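Local coordinates for protein yeast glycogen phosphorylase (Saccharomyces cerevisiae, PDB 1YGP) that belongs to the carbohydrate phosphorylase family of the GT-B clan and holds a bound pyridoxal-5'-phosphate in its glycogen phosphorylase fold, at residues A[730-735]-A[848-853]; A[438-442]-A[500-504]; A[189-195]-A[312-316]. One frame throughout, in Å; residues are numbered along the deposited sequence.

Contact 1: residues A[730-735]-A[848-853]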
ATOM      1  N   VAL A 730       9.231  27.439 -26.369  1.00 10.01           N
ATOM      2  CA  VAL A 730      10.175  28.480 -26.728  1.00 10.72           C
ATOM      3  C   VAL A 730      11.563  28.136 -26.212  1.00 11.79           C
ATOM      4  O   VAL A 730      12.490  28.105 -27.033  1.00 12.12           O
ATOM      5  CB  VAL A 730       9.667  29.821 -26.175  1.00 11.35           C
ATOM      6  CG1 VAL A 730      10.712  30.912 -26.299  1.00  6.50           C
ATOM      7  CG2 VAL A 730       8.458  30.238 -27.003  1.00  5.00           C
ATOM      8  N   MET A 731      11.730  27.741 -24.934  1.00 10.56           N
ATOM      9  CA  MET A 731      13.032  27.352 -24.344  1.00  9.87           C
ATOM     10  C   MET A 731      13.798  26.242 -25.082  1.00 10.01           C
ATOM     11  O   MET A 731      14.968  25.946 -24.832  1.00  2.00           O
ATOM     12  CB  MET A 731      12.786  26.915 -22.893  1.00 15.27           C
ATOM     13  CG  MET A 731      13.994  26.654 -21.981  1.00 12.57           C
ATOM     14  SD  MET A 731      13.490  26.666 -20.238  1.00 17.88           S
ATOM     15  CE  MET A 731      13.163  28.399 -20.041  1.00  6.13           C
ATOM     16  N   ASN A 732      13.108  25.602 -26.017  1.00 11.43           N
ATOM     17  CA  ASN A 732      13.671  24.510 -26.750  1.00 14.54           C
ATOM     18  C   ASN A 732      13.749  24.804 -28.241  1.00 14.88           C
ATOM     19  O   ASN A 732      13.913  23.883 -29.046  1.00 16.48           O
ATOM     20  CB  ASN A 732      12.815  23.271 -26.422  1.00 16.69           C
ATOM     21  CG  ASN A 732      13.171  22.615 -25.083  1.00 12.55           C
ATOM     22  OD1 ASN A 732      14.114  21.830 -24.981  1.00 10.19           O
ATOM     23  ND2 ASN A 732      12.455  22.852 -23.999  1.00 12.44           N
ATOM     24  N   GLY A 733      13.648  26.080 -28.645  1.00 12.95           N
ATOM     25  CA  GLY A 733      13.776  26.485 -30.047  1.00  9.77           C
ATOM     26  C   GLY A 733      12.586  26.142 -30.939  1.00 12.08           C
ATOM     27  O   GLY A 733      12.707  26.114 -32.175  1.00 18.74           O
ATOM     28  N   GLY A 734      11.411  25.904 -30.376  1.00 12.22           N
ATOM     29  CA  GLY A 734      10.251  25.587 -31.183  1.00 15.53           C
ATOM     30  C   GLY A 734       9.598  26.886 -31.575  1.00 18.87           C
ATOM     31  O   GLY A 734       9.737  27.879 -30.833  1.00 25.43           O
ATOM     32  N   LEU A 735       8.919  26.968 -32.720  1.00 17.87           N
ATOM     33  CA  LEU A 735       8.250  28.214 -33.054  1.00 13.76           C
ATOM     34  C   LEU A 735       6.757  28.113 -32.745  1.00 11.02           C
ATOM     35  O   LEU A 735       6.217  27.012 -32.689  1.00 16.40           O
ATOM     36  CB  LEU A 735       8.532  28.525 -34.523  1.00 14.39           C
ATOM     37  CG  LEU A 735      10.002  28.725 -34.999  1.00 16.95           C
ATOM     38  CD1 LEU A 735       9.956  29.501 -36.302  1.00 18.28           C
ATOM     39  CD2 LEU A 735      10.844  29.576 -34.052  1.00 10.85           C
ATOM     40  N   LYS A 848      15.313  32.065 -36.143  1.00 20.23           N
ATOM     41  CA  LYS A 848      14.180  32.293 -35.244  1.00 24.08           C
ATOM     42  C   LYS A 848      14.260  31.429 -33.988  1.00 22.46           C
ATOM     43  O   LYS A 848      14.031  31.889 -32.868  1.00 21.12           O
ATOM     44  CB  LYS A 848      12.877  31.987 -35.940  1.00 30.49           C
ATOM     45  CG  LYS A 848      12.619  32.963 -37.073  1.00 39.24           C
ATOM     46  CD  LYS A 848      11.302  32.663 -37.760  1.00 40.35           C
ATOM     47  CE  LYS A 848      11.014  33.843 -38.651  1.00 40.17           C
ATOM     48  NZ  LYS A 848       9.659  33.736 -39.138  1.00 46.88           N
ATOM     49  N   SER A 849      14.665  30.175 -34.169  1.00 21.47           N
ATOM     50  CA  SER A 849      14.864  29.236 -33.084  1.00 18.19           C
ATOM     51  C   SER A 849      15.981  29.673 -32.122  1.00 18.84           C
ATOM     52  O   SER A 849      15.754  29.702 -30.901  1.00 20.48           O
ATOM     53  CB  SER A 849      15.149  27.888 -33.734  1.00 12.87           C
ATOM     54  OG  SER A 849      15.284  26.848 -32.783  1.00 17.88           O
ATOM     55  N   VAL A 850      17.177  30.068 -32.609  1.00 19.75           N
ATOM     56  CA  VAL A 850      18.302  30.483 -31.753  1.00 14.70           C
ATOM     57  C   VAL A 850      17.917  31.733 -30.996  1.00 16.52           C
ATOM     58  O   VAL A 850      18.127  31.840 -29.789  1.00 14.86           O
ATOM     59  CB  VAL A 850      19.584  30.775 -32.570  1.00  9.69           C
ATOM     60  CG1 VAL A 850      20.687  31.244 -31.653  1.00  6.64           C
ATOM     61  CG2 VAL A 850      20.110  29.494 -33.225  1.00  8.99           C
ATOM     62  N   LEU A 851      17.306  32.691 -31.675  1.00 19.44           N
ATOM     63  CA  LEU A 851      16.866  33.885 -31.000  1.00 19.25           C
ATOM     64  C   LEU A 851      15.802  33.558 -29.967  1.00 20.45           C
ATOM     65  O   LEU A 851      15.875  34.160 -28.886  1.00 27.77           O
ATOM     66  CB  LEU A 851      16.366  34.866 -32.045  1.00 16.44           C
ATOM     67  CG  LEU A 851      17.503  35.455 -32.878  1.00 16.57           C
ATOM     68  CD1 LEU A 851      16.893  36.252 -33.998  1.00 13.06           C
ATOM     69  CD2 LEU A 851      18.455  36.273 -32.006  1.00  7.64           C
ATOM     70  N   SER A 852      14.865  32.628 -30.200  1.00 17.21           N
ATOM     71  CA  SER A 852      13.897  32.222 -29.188  1.00 15.10           C
ATOM     72  C   SER A 852      14.598  31.851 -27.886  1.00 15.57           C
ATOM     73  O   SER A 852      14.385  32.491 -26.850  1.00 12.83           O
ATOM     74  CB  SER A 852      13.090  31.035 -29.690  1.00 10.15           C
ATOM     75  OG  SER A 852      12.116  31.453 -30.621  1.00  8.18           O
ATOM     76  N   LEU A 853      15.520  30.890 -27.980  1.00 17.60           N
ATOM     77  CA  LEU A 853      16.363  30.447 -26.877  1.00 15.86           C
ATOM     78  C   LEU A 853      17.054  31.560 -26.129  1.00 15.86           C
ATOM     79  O   LEU A 853      17.017  31.663 -24.906  1.00 20.81           O
ATOM     80  CB  LEU A 853      17.448  29.552 -27.381  1.00 17.65           C
ATOM     81  CG  LEU A 853      17.355  28.126 -27.052  1.00 21.42           C
ATOM     82  CD1 LEU A 853      17.715  27.924 -25.568  1.00 24.28           C
ATOM     83  CD2 LEU A 853      15.993  27.654 -27.517  1.00 19.61           C
TER
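L735 and K848 meet almost at right angles. Both methyls of L735 lie against one side of the lysine's base: CD2 lies 3.7 Å from K848 CB, and CD1 lies 3.7 Å from K848 CD. CD2 also faces S849 N. The lysine chain runs on extended past the leucine, and its NZ forms a salt bridge with E837. F757 of strand 757-759 touches both L735 and K848.

S849 makes the polar link. With OG anti to the backbone N (chi1 -176°), the hydroxyl is turned to G733 O and donates to it at 2.7 Å. It arrives in the carbonyl plane on a lone pair, with a C=O...OG angle of 108°. It also bonds to the indole N-H of W567, so two bonds hold it.

S852 behaves differently. Its OG turns back along its own helix to K848 O, 3.0 Å away, and reaches that carbonyl from above its plane. S852 N binds the same oxygen from the opposite face. The CB of S852 is left to face V730, 4.1 Å from V730 CG1. One turn from S849, L853 lays its isobutyl end beside M731 O, with CD1 3.5 Å from that oxygen.

G733 has a positive phi and is the C-prime residue of a Schellman motif. It closes helix 724-730, with G733 N bonded to V730 O and G734 N to the carbonyl of the residue before V730, ahead of strand 735-739. Helix 842-856 packs on this turn, an alpha-to-beta link of the parallel sheet in one of the two Rossmann-like domains of a GT-B fold.

Contact 2: residues A[438-442]-A[500-504]. Unlike the reference sequence in segment 438-442: E440 (reference Gln).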
ATOM      1  N   PHE A 438     -16.971  43.684   6.453  1.00 22.13           N
ATOM      2  CA  PHE A 438     -16.464  44.155   5.160  1.00 18.02           C
ATOM      3  C   PHE A 438     -17.502  45.076   4.537  1.00 18.83           C
ATOM      4  O   PHE A 438     -17.175  46.191   4.139  1.00 19.78           O
ATOM      5  CB  PHE A 438     -16.188  42.957   4.228  1.00  9.02           C
ATOM      6  CG  PHE A 438     -15.936  43.328   2.778  1.00  2.00           C
ATOM      7  CD1 PHE A 438     -14.812  44.070   2.403  1.00  9.06           C
ATOM      8  CD2 PHE A 438     -16.850  42.931   1.802  1.00  4.76           C
ATOM      9  CE1 PHE A 438     -14.611  44.414   1.058  1.00  7.35           C
ATOM     10  CE2 PHE A 438     -16.648  43.277   0.455  1.00  7.78           C
ATOM     11  CZ  PHE A 438     -15.528  44.020   0.081  1.00  8.38           C
ATOM     12  N   LEU A 439     -18.763  44.661   4.506  1.00 17.82           N
ATOM     13  CA  LEU A 439     -19.809  45.465   3.930  1.00 18.05           C
ATOM     14  C   LEU A 439     -20.064  46.751   4.728  1.00 21.78           C
ATOM     15  O   LEU A 439     -20.441  47.786   4.160  1.00 24.76           O
ATOM     16  CB  LEU A 439     -21.000  44.542   3.831  1.00  8.50           C
ATOM     17  CG  LEU A 439     -21.490  44.290   2.425  1.00  8.03           C
ATOM     18  CD1 LEU A 439     -20.374  44.056   1.422  1.00  9.16           C
ATOM     19  CD2 LEU A 439     -22.319  43.061   2.486  1.00  7.33           C
ATOM     20  N   GLU A 440     -19.803  46.765   6.038  1.00 25.48           N
ATOM     21  CA  GLU A 440     -19.855  47.999   6.806  1.00 27.22           C
ATOM     22  C   GLU A 440     -18.753  48.888   6.272  1.00 27.69           C
ATOM     23  O   GLU A 440     -19.028  49.990   5.798  1.00 31.30           O
ATOM     24  CB  GLU A 440     -19.587  47.803   8.278  1.00 24.80           C
ATOM     25  CG  GLU A 440     -20.804  47.410   9.077  1.00 33.63           C
ATOM     26  CD  GLU A 440     -20.568  47.378  10.587  1.00 44.28           C
ATOM     27  OE1 GLU A 440     -19.456  47.659  11.057  1.00 46.32           O
ATOM     28  OE2 GLU A 440     -21.520  47.061  11.308  1.00 52.26           O
ATOM     29  N   ASP A 441     -17.517  48.412   6.241  1.00 26.99           N
ATOM     30  CA  ASP A 441     -16.412  49.195   5.734  1.00 30.87           C
ATOM     31  C   ASP A 441     -16.667  49.771   4.352  1.00 31.42           C
ATOM     32  O   ASP A 441     -16.263  50.899   4.063  1.00 29.47           O
ATOM     33  CB  ASP A 441     -15.188  48.324   5.708  1.00 35.97           C
ATOM     34  CG  ASP A 441     -14.598  48.094   7.086  1.00 43.63           C
ATOM     35  OD1 ASP A 441     -15.340  47.837   8.041  1.00 49.62           O
ATOM     36  OD2 ASP A 441     -13.374  48.174   7.190  1.00 49.24           O
ATOM     37  N   VAL A 442     -17.399  49.039   3.513  1.00 31.79           N
ATOM     38  CA  VAL A 442     -17.703  49.520   2.187  1.00 33.98           C
ATOM     39  C   VAL A 442     -18.702  50.634   2.345  1.00 34.77           C
ATOM     40  O   VAL A 442     -18.495  51.697   1.749  1.00 37.52           O
ATOM     41  CB  VAL A 442     -18.307  48.432   1.280  1.00 33.74           C
ATOM     42  CG1 VAL A 442     -18.533  48.991  -0.118  1.00 33.58           C
ATOM     43  CG2 VAL A 442     -17.333  47.287   1.113  1.00 37.87           C
ATOM     44  N   PHE A 500     -13.510  45.647  -6.043  1.00 27.12           N
ATOM     45  CA  PHE A 500     -12.518  45.385  -5.012  1.00 25.21           C
ATOM     46  C   PHE A 500     -11.348  46.326  -5.210  1.00 29.41           C
ATOM     47  O   PHE A 500     -10.761  46.771  -4.219  1.00 28.90           O
ATOM     48  CB  PHE A 500     -12.037  43.939  -5.073  1.00 19.17           C
ATOM     49  CG  PHE A 500     -13.089  43.016  -4.479  1.00 14.65           C
ATOM     50  CD1 PHE A 500     -13.178  42.865  -3.096  1.00 15.38           C
ATOM     51  CD2 PHE A 500     -14.011  42.369  -5.303  1.00 13.86           C
ATOM     52  CE1 PHE A 500     -14.197  42.073  -2.548  1.00 16.24           C
ATOM     53  CE2 PHE A 500     -15.024  41.582  -4.737  1.00 11.95           C
ATOM     54  CZ  PHE A 500     -15.123  41.432  -3.361  1.00  8.83           C
ATOM     55  N   ILE A 501     -11.035  46.717  -6.457  1.00 32.88           N
ATOM     56  CA  ILE A 501      -9.969  47.686  -6.699  1.00 30.40           C
ATOM     57  C   ILE A 501     -10.475  49.013  -6.175  1.00 29.33           C
ATOM     58  O   ILE A 501      -9.690  49.705  -5.541  1.00 32.24           O
ATOM     59  CB  ILE A 501      -9.618  47.971  -8.165  1.00 31.36           C
ATOM     60  CG1 ILE A 501      -9.694  46.767  -9.066  1.00 33.96           C
ATOM     61  CG2 ILE A 501      -8.207  48.512  -8.152  1.00 34.27           C
ATOM     62  CD1 ILE A 501      -8.866  45.572  -8.622  1.00 36.56           C
ATOM     63  N   LYS A 502     -11.744  49.385  -6.388  1.00 26.75           N
ATOM     64  CA  LYS A 502     -12.257  50.661  -5.910  1.00 25.72           C
ATOM     65  C   LYS A 502     -12.104  50.767  -4.410  1.00 26.79           C
ATOM     66  O   LYS A 502     -11.551  51.733  -3.911  1.00 30.42           O
ATOM     67  CB  LYS A 502     -13.741  50.841  -6.220  1.00 23.14           C
ATOM     68  N   PHE A 503     -12.529  49.742  -3.686  1.00 29.87           N
ATOM     69  CA  PHE A 503     -12.461  49.747  -2.241  1.00 29.34           C
ATOM     70  C   PHE A 503     -11.063  49.564  -1.645  1.00 28.96           C
ATOM     71  O   PHE A 503     -10.782  50.138  -0.591  1.00 28.86           O
ATOM     72  CB  PHE A 503     -13.420  48.659  -1.745  1.00 29.60           C
ATOM     73  CG  PHE A 503     -13.417  48.504  -0.238  1.00 32.31           C
ATOM     74  CD1 PHE A 503     -13.989  49.488   0.563  1.00 32.98           C
ATOM     75  CD2 PHE A 503     -12.803  47.391   0.332  1.00 33.75           C
ATOM     76  CE1 PHE A 503     -13.935  49.349   1.949  1.00 36.65           C
ATOM     77  CE2 PHE A 503     -12.756  47.268   1.719  1.00 36.53           C
ATOM     78  CZ  PHE A 503     -13.320  48.243   2.531  1.00 36.15           C
ATOM     79  N   TYR A 504     -10.196  48.739  -2.238  1.00 25.02           N
ATOM     80  CA  TYR A 504      -8.879  48.479  -1.666  1.00 23.37           C
ATOM     81  C   TYR A 504      -7.753  49.312  -2.234  1.00 24.01           C
ATOM     82  O   TYR A 504      -6.748  49.575  -1.573  1.00 24.72           O
ATOM     83  CB  TYR A 504      -8.488  47.015  -1.849  1.00 18.63           C
ATOM     84  CG  TYR A 504      -9.226  46.097  -0.903  1.00 15.12           C
ATOM     85  CD1 TYR A 504      -8.941  46.151   0.452  1.00 12.39           C
ATOM     86  CD2 TYR A 504     -10.193  45.229  -1.385  1.00 20.31           C
ATOM     87  CE1 TYR A 504      -9.625  45.339   1.342  1.00 14.67           C
ATOM     88  CE2 TYR A 504     -10.892  44.411  -0.500  1.00 25.18           C
ATOM     89  CZ  TYR A 504     -10.599  44.474   0.865  1.00 24.22           C
ATOM     90  OH  TYR A 504     -11.304  43.684   1.763  1.00 31.75           O
TER
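F438 reaches from helix 425-445 to three aromatic residues of helix 498-504: F500, F503 and Y504. The short helical segments pass 11.7 Å apart at 73°, and the rings fill the space between them.

From CB of F438, the ring swings anti to the backbone N (chi1 168°), which carries it across to helix 498-504. Next round the ring, CD1 lies 3.6 Å from Y504 OH and also close to F503 CE2. CE1 touches the same two neighbours and is 3.5 Å from F503 CE2. At the far end, CZ is 3.5 Å from F500 CE1. CE2 faces the same F500 atom from slightly farther off.

The rings are turned differently. F438 points its edge toward the face of F503, an offset edge-to-face pair with planes at 88° and centroids 5.3 Å apart. F438 and F500 are nearly parallel but slid apart, with little overlap.

V442 adds an aliphatic contact. Its CG2 lies over a face of F503, 4.1 Å from the ring centroid, in a CH-pi contact. The same methyl covers the rim of one F438 face. D441 closes the F503 edge: its backbone O lies near the ring plane, 3.5 Å from CE1, and its CB faces CZ.

I456 of helix 451-456 and V476 of helix 470-477 touch both F438 and F500. K508 makes a cation-pi contact with Y504.

No hydrogen bond or salt bridge joins the two segments. This aromatic cluster is apolar apart from the D441 backbone O and the Y504 hydroxyl, so its stability probably rests on dispersion and ring-to-ring packing, with burial of F438 and F500.

Contact 3: residues A[189-195]-A[312-316]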
ATOM      1  N   LEU A 189      -2.508  16.874  -1.421  1.00  9.53           N
ATOM      2  CA  LEU A 189      -3.161  15.610  -1.101  1.00  7.34           C
ATOM      3  C   LEU A 189      -2.462  14.462  -1.816  1.00  9.10           C
ATOM      4  O   LEU A 189      -1.880  14.642  -2.881  1.00 12.55           O
ATOM      5  CB  LEU A 189      -4.599  15.673  -1.521  1.00  2.00           C
ATOM      6  CG  LEU A 189      -5.469  16.646  -0.765  1.00  2.00           C
ATOM      7  CD1 LEU A 189      -6.670  17.088  -1.592  1.00  2.00           C
ATOM      8  CD2 LEU A 189      -5.860  15.974   0.523  1.00  2.01           C
ATOM      9  N   ARG A 190      -2.457  13.265  -1.264  1.00  7.78           N
ATOM     10  CA  ARG A 190      -1.751  12.167  -1.865  1.00  7.11           C
ATOM     11  C   ARG A 190      -2.847  11.357  -2.529  1.00  9.70           C
ATOM     12  O   ARG A 190      -3.448  10.478  -1.915  1.00 13.11           O
ATOM     13  CB  ARG A 190      -1.057  11.387  -0.775  1.00  3.53           C
ATOM     14  CG  ARG A 190       0.052  10.535  -1.316  1.00 10.15           C
ATOM     15  CD  ARG A 190       0.603   9.664  -0.206  1.00 14.00           C
ATOM     16  NE  ARG A 190      -0.237   8.498  -0.032  1.00 19.77           N
ATOM     17  CZ  ARG A 190       0.229   7.262  -0.196  1.00 17.22           C
ATOM     18  NH1 ARG A 190       1.491   6.997  -0.527  1.00  5.57           N
ATOM     19  NH2 ARG A 190      -0.619   6.259  -0.048  1.00 21.26           N
ATOM     20  N   TYR A 191      -3.168  11.654  -3.783  1.00  8.07           N
ATOM     21  CA  TYR A 191      -4.207  10.929  -4.480  1.00  3.85           C
ATOM     22  C   TYR A 191      -3.784   9.488  -4.715  1.00  8.61           C
ATOM     23  O   TYR A 191      -2.677   9.284  -5.236  1.00 10.40           O
ATOM     24  CB  TYR A 191      -4.464  11.619  -5.783  1.00  2.00           C
ATOM     25  CG  TYR A 191      -4.915  13.049  -5.541  1.00  4.79           C
ATOM     26  CD1 TYR A 191      -6.212  13.316  -5.113  1.00  5.78           C
ATOM     27  CD2 TYR A 191      -4.023  14.100  -5.733  1.00  6.55           C
ATOM     28  CE1 TYR A 191      -6.607  14.626  -4.885  1.00  6.96           C
ATOM     29  CE2 TYR A 191      -4.417  15.411  -5.502  1.00  2.00           C
ATOM     30  CZ  TYR A 191      -5.703  15.667  -5.081  1.00  2.00           C
ATOM     31  OH  TYR A 191      -6.109  16.970  -4.842  1.00  9.99           O
ATOM     32  N   GLU A 192      -4.576   8.463  -4.352  1.00  8.04           N
ATOM     33  CA  GLU A 192      -4.177   7.085  -4.659  1.00 10.04           C
ATOM     34  C   GLU A 192      -4.203   6.785  -6.138  1.00 11.59           C
ATOM     35  O   GLU A 192      -3.358   6.066  -6.670  1.00 14.78           O
ATOM     36  CB  GLU A 192      -5.071   6.006  -4.093  1.00 10.64           C
ATOM     37  CG  GLU A 192      -5.091   5.787  -2.600  1.00 22.66           C
ATOM     38  CD  GLU A 192      -3.754   5.339  -2.043  1.00 29.49           C
ATOM     39  OE1 GLU A 192      -3.420   4.154  -2.171  1.00 28.97           O
ATOM     40  OE2 GLU A 192      -3.066   6.200  -1.478  1.00 39.14           O
ATOM     41  N   TYR A 193      -5.216   7.309  -6.809  1.00 12.69           N
ATOM     42  CA  TYR A 193      -5.439   6.932  -8.179  1.00 13.51           C
ATOM     43  C   TYR A 193      -5.289   8.017  -9.215  1.00 12.08           C
ATOM     44  O   TYR A 193      -5.730   7.830 -10.348  1.00 15.82           O
ATOM     45  CB  TYR A 193      -6.837   6.301  -8.257  1.00 14.29           C
ATOM     46  CG  TYR A 193      -7.016   5.127  -7.310  1.00  7.87           C
ATOM     47  CD1 TYR A 193      -6.379   3.920  -7.573  1.00 11.38           C
ATOM     48  CD2 TYR A 193      -7.793   5.271  -6.171  1.00 10.57           C
ATOM     49  CE1 TYR A 193      -6.512   2.843  -6.692  1.00 14.29           C
ATOM     50  CE2 TYR A 193      -7.927   4.199  -5.288  1.00 16.26           C
ATOM     51  CZ  TYR A 193      -7.288   2.987  -5.551  1.00 14.27           C
ATOM     52  OH  TYR A 193      -7.456   1.911  -4.699  1.00 13.57           O
ATOM     53  N   GLY A 194      -4.680   9.153  -8.915  1.00 13.90           N
ATOM     54  CA  GLY A 194      -4.497  10.197  -9.924  1.00 12.69           C
ATOM     55  C   GLY A 194      -5.813  10.874 -10.239  1.00 10.32           C
ATOM     56  O   GLY A 194      -6.687  10.928  -9.362  1.00 14.47           O
ATOM     57  N   ILE A 195      -5.941  11.463 -11.431  1.00  6.51           N
ATOM     58  CA  ILE A 195      -7.218  12.052 -11.815  1.00  6.61           C
ATOM     59  C   ILE A 195      -7.921  10.892 -12.497  1.00  9.69           C
ATOM     60  O   ILE A 195      -9.059  10.588 -12.173  1.00 15.98           O
ATOM     61  CB  ILE A 195      -7.016  13.313 -12.762  1.00  2.00           C
ATOM     62  CG1 ILE A 195      -8.361  13.949 -12.929  1.00  2.46           C
ATOM     63  CG2 ILE A 195      -6.539  13.022 -14.150  1.00  2.00           C
ATOM     64  CD1 ILE A 195      -8.341  15.237 -13.779  1.00  2.00           C
ATOM     65  N   THR A 312      -9.073  11.011  -0.258  1.00  7.15           N
ATOM     66  CA  THR A 312      -7.864  11.121  -1.055  1.00  5.35           C
ATOM     67  C   THR A 312      -7.807  10.074  -2.155  1.00  5.83           C
ATOM     68  O   THR A 312      -6.748   9.829  -2.744  1.00 12.72           O
ATOM     69  CB  THR A 312      -6.653  11.033  -0.126  1.00  2.00           C
ATOM     70  OG1 THR A 312      -6.895   9.940   0.732  1.00 10.35           O
ATOM     71  CG2 THR A 312      -6.427  12.277   0.701  1.00  2.00           C
ATOM     72  N   ALA A 313      -8.926   9.443  -2.517  1.00  4.52           N
ATOM     73  CA  ALA A 313      -8.890   8.479  -3.599  1.00  3.57           C
ATOM     74  C   ALA A 313      -8.609   9.049  -4.975  1.00  5.83           C
ATOM     75  O   ALA A 313      -7.724   8.511  -5.640  1.00  9.91           O
ATOM     76  CB  ALA A 313     -10.185   7.733  -3.743  1.00  2.00           C
ATOM     77  N   VAL A 314      -9.268  10.135  -5.414  1.00  8.82           N
ATOM     78  CA  VAL A 314      -9.195  10.633  -6.792  1.00  7.77           C
ATOM     79  C   VAL A 314      -9.173  12.156  -6.853  1.00  9.43           C
ATOM     80  O   VAL A 314      -9.827  12.845  -6.070  1.00 11.50           O
ATOM     81  CB  VAL A 314     -10.420   9.978  -7.524  1.00  6.26           C
ATOM     82  CG1 VAL A 314     -11.239  10.858  -8.442  1.00  7.07           C
ATOM     83  CG2 VAL A 314      -9.806   8.921  -8.395  1.00  8.17           C
ATOM     84  N   LEU A 315      -8.392  12.702  -7.768  1.00 12.39           N
ATOM     85  CA  LEU A 315      -8.276  14.139  -7.962  1.00 16.03           C
ATOM     86  C   LEU A 315      -9.459  14.695  -8.754  1.00 19.23           C
ATOM     87  O   LEU A 315      -9.941  14.043  -9.677  1.00 22.96           O
ATOM     88  CB  LEU A 315      -6.951  14.360  -8.664  1.00 15.27           C
ATOM     89  CG  LEU A 315      -6.571  15.622  -9.390  1.00 16.62           C
ATOM     90  CD1 LEU A 315      -6.630  16.850  -8.525  1.00 18.02           C
ATOM     91  CD2 LEU A 315      -5.159  15.406  -9.853  1.00 20.69           C
ATOM     92  N   TYR A 316      -9.925  15.915  -8.428  1.00 19.35           N
ATOM     93  CA  TYR A 316     -11.099  16.545  -9.051  1.00 12.14           C
ATOM     94  C   TYR A 316     -12.310  15.609  -9.131  1.00  9.68           C
ATOM     95  O   TYR A 316     -12.812  15.345 -10.226  1.00 10.36           O
ATOM     96  CB  TYR A 316     -10.746  17.071 -10.473  1.00  5.04           C
ATOM     97  CG  TYR A 316      -9.922  18.328 -10.410  1.00  5.43           C
ATOM     98  CD1 TYR A 316     -10.362  19.361  -9.592  1.00  8.55           C
ATOM     99  CD2 TYR A 316      -8.682  18.423 -11.054  1.00 11.55           C
ATOM    100  CE1 TYR A 316      -9.560  20.484  -9.388  1.00 14.03           C
ATOM    101  CE2 TYR A 316      -7.874  19.551 -10.854  1.00  9.07           C
ATOM    102  CZ  TYR A 316      -8.319  20.573 -10.011  1.00 12.80           C
ATOM    103  OH  TYR A 316      -7.538  21.682  -9.721  1.00 18.24           O
TER
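Segments 189-195 and 312-316 run side by side in the same direction, joined by backbone bonds from E192 N to T312 O (3.0 Å), from Y193 N to A313 O (3.0 Å) and from L315 N to G194 O (2.9 Å). The first two donors come nearly along the C=O axis of their acceptors. The third bond is almost straight (175° at the hydrogen), although its donor is tilted from the plane of the G194 carbonyl. T312 O also receives a CA-H contact from Y191.

Y191 and L315 make a close side-chain pair. L315 CB stands over the centre of the Y191 ring, 3.7 Å from the centroid, in a CH-pi contact. L189 CB covers the opposite face, nearer the rim. The ring is thus sandwiched, and L315 CD1 reaches on to its CZ and OH. The hydroxyl bonds to L104 O.

The pairing joins the loop that follows strand 184-189, a strand of the large mixed sheet, to the chain around and just beyond T312 and A313. This is the N-terminal half of the GT-B fold. The second subunit lies against it: E287 of that subunit packs on Y193, and its F293 packs on V314.

L189 CD2 meets T312 CG2 at 3.7 Å. T312 CG2 lies anti to the carbonyl carbon, which turns it to L189, while OG1 bonds to A282 N. I195 lies alongside L315, with CB 4.0 Å from L315 CD2. Its CD1 approaches the edge of the Y316 ring, whose hydroxyl bonds to E105.

The three contacts are separate: their nearest atoms lie about 22 to 30 Å apart, and no two share a helix or strand. Contact 1 is the most buried. It joins a helix to a turn of the six-stranded parallel sheet through one serine bond and aliphatic packing. Contact 3 is partly buried, lies on the other side of the chain's centre and uses a loop that follows a strand of the mixed sheet. It relies on main-chain bonds and borders the second subunit. Contact 2, also partly buried but with D441 exposed, is farthest from the centre and purely helix to helix, with rings in place of hydrogen bonds. N732 and I195 each lie about 10 Å from pyridoxal-5'-phosphate.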